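Local coordinates for TT1561 protein (Thermus thermophilus, PDB 1UF3) that is of unknown function but binds calcium ions and belongs to the calcineurin-like metallophosphoesterase superfamily, so that it is probably a phosphoesterase, at residues I8-P14 and A35-N41; G114-E120 and L129-A133; L140-W144 and L175-H179; F155-P159 and L185-K189; Q191-M195 and R220-G225. One frame throughout, in Å; residues are numbered along the deposited sequence.

Contact 1: I8-P14 and A35-N41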
# COMPACT_ATOMS: atom_id res chain seq x y z
N ILE A 8 -3.66 -19.18 2.69
CA ILE A 8 -3.07 -19.63 3.94
C ILE A 8 -1.89 -20.54 3.69
O ILE A 8 -2.01 -21.55 2.96
CB ILE A 8 -4.09 -20.39 4.76
CG1 ILE A 8 -5.29 -19.50 5.09
CG2 ILE A 8 -3.46 -20.91 6.01
CD1 ILE A 8 -6.44 -20.33 5.61
N LEU A 9 -0.74 -20.18 4.27
CA LEU A 9 0.48 -20.99 4.18
C LEU A 9 0.33 -22.00 5.33
O LEU A 9 0.15 -21.62 6.50
CB LEU A 9 1.71 -20.10 4.37
CG LEU A 9 3.09 -20.75 4.23
CD1 LEU A 9 3.22 -21.37 2.85
CD2 LEU A 9 4.17 -19.67 4.46
N ALA A 10 0.38 -23.29 5.00
CA ALA A 10 0.18 -24.34 6.00
C ALA A 10 1.16 -25.52 5.95
O ALA A 10 1.74 -25.81 4.91
CB ALA A 10 -1.24 -24.85 5.89
N THR A 11 1.31 -26.19 7.08
CA THR A 11 2.20 -27.33 7.21
C THR A 11 1.95 -27.94 8.57
O THR A 11 1.24 -27.35 9.42
CB THR A 11 3.69 -26.92 7.11
OG1 THR A 11 4.49 -28.10 7.00
CG2 THR A 11 4.12 -26.17 8.38
N SER A 12 2.53 -29.12 8.80
CA SER A 12 2.36 -29.82 10.07
C SER A 12 3.63 -30.53 10.53
O SER A 12 4.61 -30.62 9.81
CB SER A 12 1.26 -30.86 9.95
OG SER A 12 1.68 -31.87 9.03
N ASN A 13 3.59 -31.02 11.75
CA ASN A 13 4.67 -31.80 12.33
C ASN A 13 6.11 -31.41 12.00
O ASN A 13 6.87 -32.23 11.51
CB ASN A 13 4.45 -33.27 11.93
CG ASN A 13 5.22 -34.23 12.80
OD1 ASN A 13 4.96 -34.34 14.01
ND2 ASN A 13 6.19 -34.92 12.20
N PRO A 14 6.51 -30.15 12.24
CA PRO A 14 7.89 -29.76 11.95
C PRO A 14 8.95 -30.50 12.81
O PRO A 14 10.12 -30.56 12.46
CB PRO A 14 7.88 -28.24 12.20
CG PRO A 14 6.79 -28.07 13.25
CD PRO A 14 5.72 -29.00 12.71
N ALA A 35 -2.13 -15.56 5.88
CA ALA A 35 -2.06 -16.16 7.19
C ALA A 35 -1.23 -17.45 7.16
O ALA A 35 -0.86 -17.93 6.09
CB ALA A 35 -3.43 -16.43 7.68
N ILE A 36 -0.93 -17.98 8.34
CA ILE A 36 -0.16 -19.20 8.47
C ILE A 36 -0.90 -20.08 9.46
O ILE A 36 -1.42 -19.59 10.48
CB ILE A 36 1.25 -18.94 9.06
CG1 ILE A 36 2.14 -18.25 8.04
CG2 ILE A 36 1.84 -20.24 9.58
CD1 ILE A 36 3.50 -17.77 8.58
N ALA A 37 -1.00 -21.36 9.15
CA ALA A 37 -1.64 -22.30 10.05
C ALA A 37 -0.63 -23.43 10.23
O ALA A 37 -0.11 -23.96 9.26
CB ALA A 37 -2.93 -22.83 9.46
N LEU A 38 -0.34 -23.78 11.48
CA LEU A 38 0.65 -24.82 11.72
C LEU A 38 0.20 -25.84 12.76
O LEU A 38 -0.19 -25.49 13.89
CB LEU A 38 1.98 -24.16 12.09
CG LEU A 38 3.23 -25.03 12.21
CD1 LEU A 38 4.54 -24.19 12.17
CD2 LEU A 38 3.10 -25.82 13.48
N ILE A 39 0.24 -27.10 12.35
CA ILE A 39 -0.18 -28.23 13.17
C ILE A 39 1.05 -28.94 13.75
O ILE A 39 2.02 -29.13 13.04
CB ILE A 39 -0.96 -29.27 12.31
CG1 ILE A 39 -2.12 -28.59 11.55
CG2 ILE A 39 -1.54 -30.34 13.21
CD1 ILE A 39 -3.25 -28.11 12.46
N GLY A 40 0.99 -29.33 15.03
CA GLY A 40 2.13 -30.01 15.64
C GLY A 40 2.40 -31.38 15.00
O GLY A 40 1.74 -31.74 14.03
N ASN A 41 3.36 -32.15 15.51
CA ASN A 41 4.19 -31.78 16.66
C ASN A 41 5.12 -30.63 16.32
O ASN A 41 5.85 -30.70 15.34
CB ASN A 41 5.06 -32.98 17.10
CG ASN A 41 4.25 -34.22 17.40
OD1 ASN A 41 3.43 -34.24 18.31
ND2 ASN A 41 4.49 -35.28 16.63
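Strands 8-12 and 35-39 run parallel in step, I8 beside A35 through S12 beside I39, in the middle of one sheet of the metallophosphoesterase sandwich. The ladder is regular: L9 N gives its hydrogen to A35 O (2.9 Å), A37 N to L9 O (2.9 Å) and I39 N to T11 O (3.1 Å); that from T11 N to A37 O is weak. On one face the small A10 and A37 keep the surface shallow, and L185 of the opposing sheet lies against them, while I8 (m) brings CG2 to 4.0 Å from A37 CB. On the other, L9 CB lies 4.1 Å from I36 CG1, and these two residues, with T11, close on F24 of helix 18-25. T11 and S12 satisfy their hydroxyls on E211 O and G205 O. Past the strands, N13 adopts a left-handed backbone conformation and N41 follows a cis peptide. The t rotamer of N13 carries OD1 to N41 N (3.1 Å) and, weakly, to N41 ND2 (2.8 Å), while N41, in m, turns OD1 to Q73 N. Relatives commonly place metal-binding aspartates at the ends of these two strands. Here neutral groups join the strand ends directly, N13 OD1 accepting from the backbone N and, weakly, the side-chain amide of N41, consistent with no metal being seen between them.

Contact 2: G114-E120 and L129-A133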
# COMPACT_ATOMS: atom_id res chain seq x y z
N GLY A 114 -5.66 -29.83 19.55
CA GLY A 114 -4.42 -30.51 19.22
C GLY A 114 -4.25 -31.80 20.02
O GLY A 114 -5.18 -32.25 20.68
N GLY A 115 -3.06 -32.38 19.97
CA GLY A 115 -2.81 -33.62 20.69
C GLY A 115 -3.48 -34.77 19.95
O GLY A 115 -4.02 -34.59 18.86
N GLU A 116 -3.45 -35.95 20.54
CA GLU A 116 -4.11 -37.09 19.91
C GLU A 116 -5.55 -37.15 20.36
O GLU A 116 -5.80 -37.23 21.55
CB GLU A 116 -3.44 -38.40 20.33
CG GLU A 116 -4.09 -39.64 19.73
CD GLU A 116 -3.63 -40.92 20.42
OE1 GLU A 116 -2.52 -40.93 20.99
OE2 GLU A 116 -4.39 -41.92 20.37
N ILE A 117 -6.50 -37.09 19.44
CA ILE A 117 -7.88 -37.23 19.90
C ILE A 117 -8.18 -38.74 19.79
O ILE A 117 -8.39 -39.26 18.70
CB ILE A 117 -8.90 -36.45 19.03
CG1 ILE A 117 -8.66 -34.94 19.15
CG2 ILE A 117 -10.31 -36.74 19.55
CD1 ILE A 117 -9.42 -34.09 18.08
N ALA A 118 -8.18 -39.42 20.93
CA ALA A 118 -8.44 -40.86 21.00
C ALA A 118 -9.95 -41.08 21.12
O ALA A 118 -10.67 -40.20 21.60
CB ALA A 118 -7.73 -41.46 22.21
N ASP A 119 -10.42 -42.25 20.68
CA ASP A 119 -11.85 -42.53 20.75
C ASP A 119 -12.31 -42.45 22.19
O ASP A 119 -13.35 -41.85 22.50
CB ASP A 119 -12.18 -43.91 20.17
CG ASP A 119 -11.67 -44.09 18.74
OD1 ASP A 119 -11.46 -43.07 18.04
OD2 ASP A 119 -11.48 -45.26 18.30
N GLU A 120 -11.52 -43.05 23.08
CA GLU A 120 -11.84 -43.09 24.49
C GLU A 120 -10.59 -42.98 25.34
O GLU A 120 -9.56 -42.51 24.88
CB GLU A 120 -12.54 -44.41 24.82
CG GLU A 120 -14.05 -44.39 24.76
CD GLU A 120 -14.66 -45.75 25.07
OE1 GLU A 120 -14.55 -46.68 24.23
OE2 GLU A 120 -15.25 -45.89 26.18
N LEU A 129 0.15 -35.73 24.85
CA LEU A 129 -1.10 -34.96 24.84
C LEU A 129 -2.10 -35.90 24.22
O LEU A 129 -2.00 -36.22 23.04
CB LEU A 129 -1.00 -33.69 23.99
CG LEU A 129 0.08 -32.66 24.35
CD1 LEU A 129 -0.19 -31.34 23.61
CD2 LEU A 129 0.08 -32.44 25.85
N ARG A 130 -3.09 -36.33 24.99
CA ARG A 130 -4.07 -37.25 24.45
C ARG A 130 -5.41 -36.92 25.05
O ARG A 130 -5.53 -36.81 26.28
CB ARG A 130 -3.69 -38.71 24.79
CG ARG A 130 -4.65 -39.76 24.25
CD ARG A 130 -4.27 -41.20 24.64
NE ARG A 130 -4.53 -41.48 26.06
CZ ARG A 130 -3.60 -41.52 27.01
NH1 ARG A 130 -2.32 -41.32 26.73
NH2 ARG A 130 -3.96 -41.76 28.27
N TYR A 131 -6.42 -36.76 24.22
CA TYR A 131 -7.74 -36.47 24.77
C TYR A 131 -8.79 -37.36 24.17
O TYR A 131 -8.77 -37.63 22.97
CB TYR A 131 -8.16 -35.01 24.50
CG TYR A 131 -7.11 -33.97 24.82
CD1 TYR A 131 -6.25 -33.49 23.84
CD2 TYR A 131 -6.98 -33.46 26.11
CE1 TYR A 131 -5.28 -32.52 24.13
CE2 TYR A 131 -6.01 -32.49 26.41
CZ TYR A 131 -5.18 -32.04 25.43
OH TYR A 131 -4.22 -31.11 25.74
N PRO A 132 -9.72 -37.83 25.00
CA PRO A 132 -10.79 -38.68 24.49
C PRO A 132 -11.76 -37.79 23.70
O PRO A 132 -11.91 -36.59 24.01
CB PRO A 132 -11.40 -39.26 25.75
CG PRO A 132 -11.13 -38.20 26.80
CD PRO A 132 -9.73 -37.77 26.47
N ALA A 133 -12.42 -38.36 22.70
CA ALA A 133 -13.35 -37.59 21.87
C ALA A 133 -14.28 -36.65 22.63
O ALA A 133 -14.45 -35.51 22.22
CB ALA A 133 -14.18 -38.53 20.99
O HOH W 1 -7.54 -41.23 26.07
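Residues 130-132 form a short parallel strand beside the end of strand 108-118 and lead into helix 133-140, a beta-to-alpha transition in the second sheet of the metallophosphoesterase sandwich. L129 precedes it, its O receiving E116 N at 2.9 Å and its side chain packed on I77 of helix 77-90. G115 passes close by with positive phi; a CB there would run into L129 CB and Y131 CE1, so a residue without a side chain suits the place. R130 turns to the face shared with E116 and A118, its aliphatic CG 4.1 Å from A118 CB, while its NE meets a water (3.0 Å) that also donates to E120 O (2.7 Å). Y131 binds with both backbone groups, N to E116 O and O from A118 N, each 2.8 Å. Its ring edge lies against G114 O, and its hydroxyl bonds E125, seen to bind calcium in this protein, and H98. P132 pairs with A118 and occupies the N-cap position of the helix; with no NH of its own, it loses nothing here, as the next residue supplies the donor. A133 opens the helix, its CA 3.9 Å from I117 CG2 and its N making a weak, bent hydrogen bond of 2.8 Å to A118 O.

Contact 3: L140-W144 and L175-H179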
# COMPACT_ATOMS: atom_id res chain seq x y z
N LEU A 140 -15.17 -27.86 21.52
CA LEU A 140 -15.80 -27.24 20.36
C LEU A 140 -17.23 -26.77 20.53
O LEU A 140 -17.68 -25.93 19.76
CB LEU A 140 -15.71 -28.18 19.17
CG LEU A 140 -14.26 -28.56 18.83
CD1 LEU A 140 -14.26 -29.64 17.76
CD2 LEU A 140 -13.47 -27.32 18.37
N LYS A 141 -17.94 -27.27 21.52
CA LYS A 141 -19.32 -26.83 21.67
C LYS A 141 -19.43 -25.36 22.06
O LYS A 141 -20.48 -24.75 21.87
CB LYS A 141 -20.08 -27.70 22.68
CG LYS A 141 -19.74 -27.42 24.13
CD LYS A 141 -20.79 -28.01 25.04
CE LYS A 141 -20.45 -27.74 26.50
NZ LYS A 141 -21.53 -28.17 27.43
N ALA A 142 -18.36 -24.79 22.62
CA ALA A 142 -18.38 -23.37 23.02
C ALA A 142 -18.63 -22.48 21.81
O ALA A 142 -19.15 -21.40 21.94
CB ALA A 142 -17.04 -22.98 23.65
N LEU A 143 -18.26 -22.96 20.63
CA LEU A 143 -18.41 -22.17 19.42
C LEU A 143 -19.84 -21.92 18.95
O LEU A 143 -20.08 -20.96 18.19
CB LEU A 143 -17.61 -22.84 18.29
CG LEU A 143 -16.11 -23.04 18.53
CD1 LEU A 143 -15.51 -23.78 17.34
CD2 LEU A 143 -15.42 -21.69 18.72
N TRP A 144 -20.78 -22.76 19.37
CA TRP A 144 -22.17 -22.61 18.98
C TRP A 144 -22.74 -21.29 19.49
O TRP A 144 -23.76 -20.82 18.99
CB TRP A 144 -23.03 -23.77 19.52
CG TRP A 144 -22.72 -25.12 18.90
CD1 TRP A 144 -22.37 -26.27 19.57
CD2 TRP A 144 -22.78 -25.47 17.51
NE1 TRP A 144 -22.22 -27.31 18.68
CE2 TRP A 144 -22.46 -26.85 17.42
CE3 TRP A 144 -23.08 -24.76 16.34
CZ2 TRP A 144 -22.42 -27.52 16.19
CZ3 TRP A 144 -23.04 -25.43 15.13
CH2 TRP A 144 -22.71 -26.80 15.06
N LEU A 175 -17.16 -34.72 14.39
CA LEU A 175 -17.08 -33.32 14.84
C LEU A 175 -17.12 -32.43 13.61
O LEU A 175 -17.73 -31.37 13.60
CB LEU A 175 -15.76 -33.06 15.58
CG LEU A 175 -15.37 -33.83 16.84
CD1 LEU A 175 -13.89 -33.56 17.17
CD2 LEU A 175 -16.27 -33.43 18.01
N ILE A 176 -16.44 -32.86 12.56
CA ILE A 176 -16.45 -32.08 11.34
C ILE A 176 -17.87 -32.06 10.76
O ILE A 176 -18.35 -31.01 10.33
CB ILE A 176 -15.46 -32.66 10.33
CG1 ILE A 176 -14.04 -32.54 10.91
CG2 ILE A 176 -15.58 -31.93 9.00
CD1 ILE A 176 -12.96 -33.00 10.00
N LYS A 177 -18.56 -33.20 10.80
CA LYS A 177 -19.92 -33.26 10.27
C LYS A 177 -20.89 -32.42 11.11
O LYS A 177 -21.83 -31.84 10.58
CB LYS A 177 -20.42 -34.71 10.21
CG LYS A 177 -19.77 -35.54 9.10
CD LYS A 177 -20.32 -36.98 9.10
CE LYS A 177 -19.64 -37.82 8.04
NZ LYS A 177 -20.41 -39.06 7.73
N THR A 178 -20.64 -32.35 12.41
CA THR A 178 -21.51 -31.57 13.30
C THR A 178 -21.31 -30.05 13.16
O THR A 178 -22.28 -29.29 13.06
CB THR A 178 -21.28 -31.98 14.77
OG1 THR A 178 -21.45 -33.40 14.90
CG2 THR A 178 -22.27 -31.28 15.69
N HIS A 179 -20.06 -29.61 13.14
CA HIS A 179 -19.75 -28.18 13.04
C HIS A 179 -19.72 -27.61 11.63
O HIS A 179 -19.74 -26.39 11.44
CB HIS A 179 -18.42 -27.91 13.74
CG HIS A 179 -18.55 -27.74 15.22
ND1 HIS A 179 -18.95 -26.55 15.80
CD2 HIS A 179 -18.46 -28.64 16.23
CE1 HIS A 179 -19.11 -26.74 17.10
NE2 HIS A 179 -18.82 -27.99 17.38
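W144 lays the six-membered ring of its indole over the imidazole of H179 in an offset stack, the centroids 4.2 Å apart and the planes inclined by only 14°; W144 CE2 and H179 CE1 approach to 3.4 Å. The tryptophan belongs to a 3-10 turn after helix 133-140, the histidine to the last turn of helix 170-179, so that turn and the end of the second helix meet through flat rings on the flank of the sheet. At the indole edge, CH2 touches T178 O at 3.2 Å. H179 also wedges against L140, with NE2 3.6 Å from L140 CB, and deeper in, L140 CD1 meets L175 CD1 at 4.0 Å, two leucines suited to covering F155. K141 turns its CB away, and its NZ makes a salt bridge with E88 of the second subunit. No hydrogen bond joins the two segments; the polar demand of H179 is met at ND1 by K151, whose ammonium also makes a cation-pi contact with W144. Dispersion and pi overlap therefore hold the contact, with a lysine tying both rings together electrostatically.

Contact 4: F155-P159 and L185-K189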
# COMPACT_ATOMS: atom_id res chain seq x y z
N PHE A 155 -6.62 -29.60 13.69
CA PHE A 155 -6.54 -30.81 14.51
C PHE A 155 -5.25 -31.52 14.15
O PHE A 155 -4.71 -31.36 13.04
CB PHE A 155 -7.63 -31.84 14.20
CG PHE A 155 -9.02 -31.39 14.45
CD1 PHE A 155 -9.95 -31.41 13.41
CD2 PHE A 155 -9.44 -31.08 15.74
CE1 PHE A 155 -11.28 -31.15 13.65
CE2 PHE A 155 -10.75 -30.81 15.99
CZ PHE A 155 -11.69 -30.85 14.94
N HIS A 156 -4.76 -32.33 15.07
CA HIS A 156 -3.59 -33.10 14.72
C HIS A 156 -4.12 -34.41 14.10
O HIS A 156 -3.68 -34.83 13.04
CB HIS A 156 -2.74 -33.41 15.94
CG HIS A 156 -1.57 -34.27 15.60
ND1 HIS A 156 -1.65 -35.65 15.55
CD2 HIS A 156 -0.33 -33.95 15.17
CE1 HIS A 156 -0.50 -36.13 15.10
NE2 HIS A 156 0.31 -35.12 14.86
N THR A 157 -5.10 -34.99 14.78
CA THR A 157 -5.74 -36.24 14.41
C THR A 157 -6.58 -36.18 13.14
O THR A 157 -7.47 -35.35 13.01
CB THR A 157 -6.61 -36.69 15.59
OG1 THR A 157 -5.76 -36.89 16.73
CG2 THR A 157 -7.37 -37.99 15.27
N MSE A 158 -6.28 -37.06 12.18
CA MSE A 158 -7.01 -37.11 10.91
C MSE A 158 -8.38 -37.74 11.05
O MSE A 158 -8.57 -38.68 11.81
CB MSE A 158 -6.25 -37.93 9.89
CG MSE A 158 -5.06 -37.28 9.29
SE MSE A 158 -4.69 -38.14 7.59
CE MSE A 158 -6.38 -37.82 6.73
N PRO A 159 -9.37 -37.23 10.29
CA PRO A 159 -10.71 -37.81 10.37
C PRO A 159 -10.78 -39.05 9.46
O PRO A 159 -9.99 -39.20 8.53
CB PRO A 159 -11.60 -36.69 9.85
CG PRO A 159 -10.73 -36.07 8.80
CD PRO A 159 -9.39 -35.99 9.49
N LEU A 185 -7.77 -28.38 8.83
CA LEU A 185 -6.37 -28.69 8.54
C LEU A 185 -5.93 -29.81 9.50
O LEU A 185 -6.20 -29.75 10.71
CB LEU A 185 -5.49 -27.45 8.74
CG LEU A 185 -5.40 -26.46 7.57
CD1 LEU A 185 -4.73 -25.17 8.02
CD2 LEU A 185 -4.59 -27.09 6.44
N VAL A 186 -5.27 -30.84 8.99
CA VAL A 186 -4.81 -31.93 9.88
C VAL A 186 -3.36 -32.29 9.59
O VAL A 186 -2.82 -32.00 8.53
CB VAL A 186 -5.70 -33.22 9.74
CG1 VAL A 186 -7.13 -32.94 10.19
CG2 VAL A 186 -5.67 -33.73 8.29
N ALA A 187 -2.72 -32.92 10.56
CA ALA A 187 -1.33 -33.33 10.39
C ALA A 187 -1.22 -34.51 9.43
O ALA A 187 -2.12 -35.35 9.35
CB ALA A 187 -0.74 -33.73 11.75
N GLY A 188 -0.13 -34.59 8.69
CA GLY A 188 0.05 -35.71 7.79
C GLY A 188 1.12 -35.49 6.76
O GLY A 188 1.47 -34.34 6.45
N LYS A 189 1.65 -36.59 6.22
CA LYS A 189 2.68 -36.53 5.19
C LYS A 189 2.01 -36.68 3.83
O LYS A 189 1.06 -37.44 3.68
CB LYS A 189 3.72 -37.65 5.40
CG LYS A 189 4.56 -37.46 6.67
CD LYS A 189 5.56 -38.61 6.88
CE LYS A 189 4.86 -39.90 7.27
NZ LYS A 189 5.81 -41.03 7.30
O HOH W 2 -2.80 -36.71 11.53
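V186 is the bump of this contact. Its CG1 sits in a hollow bounded by F155 CB (4.2 Å), T157 O (3.7 Å) and P159 CD (3.9 Å), while CG2 reaches CG of the selenomethionine M158 at 3.7 Å. A branched valine fills such a pocket without a long chain to fold away. A second fit lies alongside: the methyl of A187 is pressed on the imidazole of H156 in a CH-pi contact, CB 3.7 Å from the ring centroid, and little beyond a methyl could be taken up so close to the ring. Backbone bonds fix the two fits, F155 N to L185 O at 3.0 Å and A187 N to H156 O at 3.3 Å, and a water fills the remaining gap, donating to H156 O (2.6 Å) and A187 O (2.7 Å). Metallophosphoesterases usually carry metal-binding histidines in loops following strands such as these, but no metal is seen at H156 here. The loop 155-159 leaves strand 151-155, and segment 185-189 continues from its neighbour, strand 183-186; V172 of helix 170-179 covers F155, T157 and P159, V203 of strand 199-203 touches V186 and M158, and A37 and I39 of strand 35-39 meet L185 and A187.

Contact 5: Q191-M195 and R220-G225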
# COMPACT_ATOMS: atom_id res chain seq x y z
N GLN A 191 1.01 -33.83 0.76
CA GLN A 191 -0.04 -32.83 0.65
C GLN A 191 -1.21 -33.41 -0.13
O GLN A 191 -1.01 -34.03 -1.17
CB GLN A 191 0.45 -31.56 -0.05
CG GLN A 191 1.72 -30.95 0.53
CD GLN A 191 2.97 -31.50 -0.13
OE1 GLN A 191 3.10 -32.72 -0.32
NE2 GLN A 191 3.89 -30.63 -0.48
N LYS A 192 -2.42 -33.23 0.37
CA LYS A 192 -3.60 -33.72 -0.32
C LYS A 192 -4.84 -33.17 0.36
O LYS A 192 -4.77 -32.65 1.48
CB LYS A 192 -3.66 -35.24 -0.32
CG LYS A 192 -4.28 -35.85 0.91
CD LYS A 192 -3.25 -36.42 1.83
CE LYS A 192 -2.53 -37.59 1.20
NZ LYS A 192 -1.48 -38.09 2.12
N HIS A 193 -5.97 -33.30 -0.31
CA HIS A 193 -7.19 -32.77 0.26
C HIS A 193 -8.41 -33.42 -0.32
O HIS A 193 -8.40 -33.91 -1.46
CB HIS A 193 -7.22 -31.25 0.04
CG HIS A 193 -7.24 -30.86 -1.41
ND1 HIS A 193 -8.39 -30.49 -2.07
CD2 HIS A 193 -6.24 -30.77 -2.32
CE1 HIS A 193 -8.11 -30.19 -3.32
NE2 HIS A 193 -6.81 -30.35 -3.50
N GLU A 194 -9.49 -33.41 0.45
CA GLU A 194 -10.75 -33.98 0.01
C GLU A 194 -11.89 -33.23 0.68
O GLU A 194 -11.66 -32.48 1.62
CB GLU A 194 -10.82 -35.45 0.44
CG GLU A 194 -9.83 -36.36 -0.26
CD GLU A 194 -10.42 -36.94 -1.52
OE1 GLU A 194 -10.49 -36.23 -2.55
OE2 GLU A 194 -10.85 -38.12 -1.48
N MSE A 195 -13.10 -33.43 0.18
CA MSE A 195 -14.27 -32.82 0.79
C MSE A 195 -14.89 -33.89 1.69
O MSE A 195 -14.89 -35.08 1.36
CB MSE A 195 -15.30 -32.42 -0.27
CG MSE A 195 -14.82 -31.39 -1.27
SE MSE A 195 -14.43 -29.66 -0.45
CE MSE A 195 -16.03 -29.40 0.56
N ARG A 220 -10.76 -23.51 -2.80
CA ARG A 220 -10.58 -24.82 -2.18
C ARG A 220 -9.57 -25.59 -3.01
O ARG A 220 -9.76 -26.77 -3.32
CB ARG A 220 -11.90 -25.58 -2.09
CG ARG A 220 -12.89 -24.89 -1.19
CD ARG A 220 -14.10 -25.73 -0.96
NE ARG A 220 -14.99 -25.07 -0.03
CZ ARG A 220 -15.56 -23.89 -0.27
NH1 ARG A 220 -15.33 -23.27 -1.42
NH2 ARG A 220 -16.36 -23.34 0.63
N LYS A 221 -8.51 -24.88 -3.39
CA LYS A 221 -7.43 -25.44 -4.18
C LYS A 221 -6.14 -25.23 -3.37
O LYS A 221 -6.04 -24.28 -2.60
CB LYS A 221 -7.29 -24.71 -5.52
CG LYS A 221 -8.31 -25.06 -6.57
CD LYS A 221 -7.97 -24.34 -7.87
CE LYS A 221 -8.97 -24.65 -8.98
NZ LYS A 221 -8.53 -24.08 -10.30
N LEU A 222 -5.16 -26.12 -3.56
CA LEU A 222 -3.88 -26.03 -2.87
C LEU A 222 -2.75 -25.97 -3.87
O LEU A 222 -2.83 -26.57 -4.95
CB LEU A 222 -3.62 -27.27 -2.01
CG LEU A 222 -4.52 -27.68 -0.86
CD1 LEU A 222 -3.98 -28.95 -0.23
CD2 LEU A 222 -4.56 -26.56 0.16
N GLU A 223 -1.69 -25.24 -3.51
CA GLU A 223 -0.49 -25.17 -4.33
C GLU A 223 0.54 -25.86 -3.46
O GLU A 223 0.57 -25.64 -2.25
CB GLU A 223 -0.09 -23.73 -4.62
CG GLU A 223 -0.84 -23.16 -5.80
CD GLU A 223 -0.61 -21.69 -5.99
OE1 GLU A 223 -1.13 -20.90 -5.17
OE2 GLU A 223 0.08 -21.32 -6.96
N THR A 224 1.36 -26.70 -4.08
CA THR A 224 2.35 -27.49 -3.35
C THR A 224 3.79 -27.00 -3.39
O THR A 224 4.23 -26.38 -4.36
CB THR A 224 2.28 -28.96 -3.86
OG1 THR A 224 1.46 -29.71 -2.95
CG2 THR A 224 3.66 -29.58 -3.99
N GLY A 225 4.53 -27.29 -2.33
CA GLY A 225 5.92 -26.88 -2.28
C GLY A 225 6.71 -27.67 -1.25
O GLY A 225 6.14 -28.42 -0.47
O HOH W 3 -5.62 -28.17 -5.71
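Two strands pass here almost exactly antiparallel, 173° between their directions, yet no clear direct hydrogen bond joins them. They belong to different sheets of the sandwich, with the nearest CA atoms, those of Q191 and T224, 7.1 Å apart, too far for backbone pairing, so side chains and one water span the gap. L222 is the central piece: it points at the other strand and sets CD1 3.6 Å from H193 CD2, and its apolar branches suit packing against both that imidazole and W200. H193, in the p rotamer, makes a weak hydrogen bond through NE2 (3.3 Å) to a water that accepts from L222 N (3.0 Å). At one end the selenomethionine M195 curls so that SE lies 4.0 Å from R220 CD, two flexible side chains packing at the surface. R220 and K221 both face D216 in a G1 beta bulge, and R220, with positive phi, takes the position more often held by glycine. At the other end Q191 NE2 comes within 3.6 Å of T224 OG1 and bonds Y212 O. K192 points away; E223, out of reach of segment 191-195, pairs instead with R2 of the third subunit in a salt bridge between chains. Strand 192-196 pairs with strand 199-203, which lends W200 and V202 to the packing on L222, and strand 221-226 pairs with strand 211-216 at the margin of its sheet.

Overall arrangement
Contact 4 lies centrally among the five: its centre is 10 Å from that of contact 1 and 12 Å from that of contact 2, and it touches contacts 1, 2 and 3. Contact 1 pairs two strands of one sheet, while contacts 2 and 4 belong to the other; contact 5 reaches across both, 25 Å from contact 2 between centres. The bond from G188 N to S12 OG joins segment 185-189 to strand 7-12 of the other sheet, and that from I117 N to T157 OG1 joins contacts 2 and 4. Most contacts follow in series, but the segments of 3 and 4 alternate: helix 170-179, between strands 151-155 and 183-186, packs on F155. Together they trace the two-sheet sandwich of metallophosphoesterases.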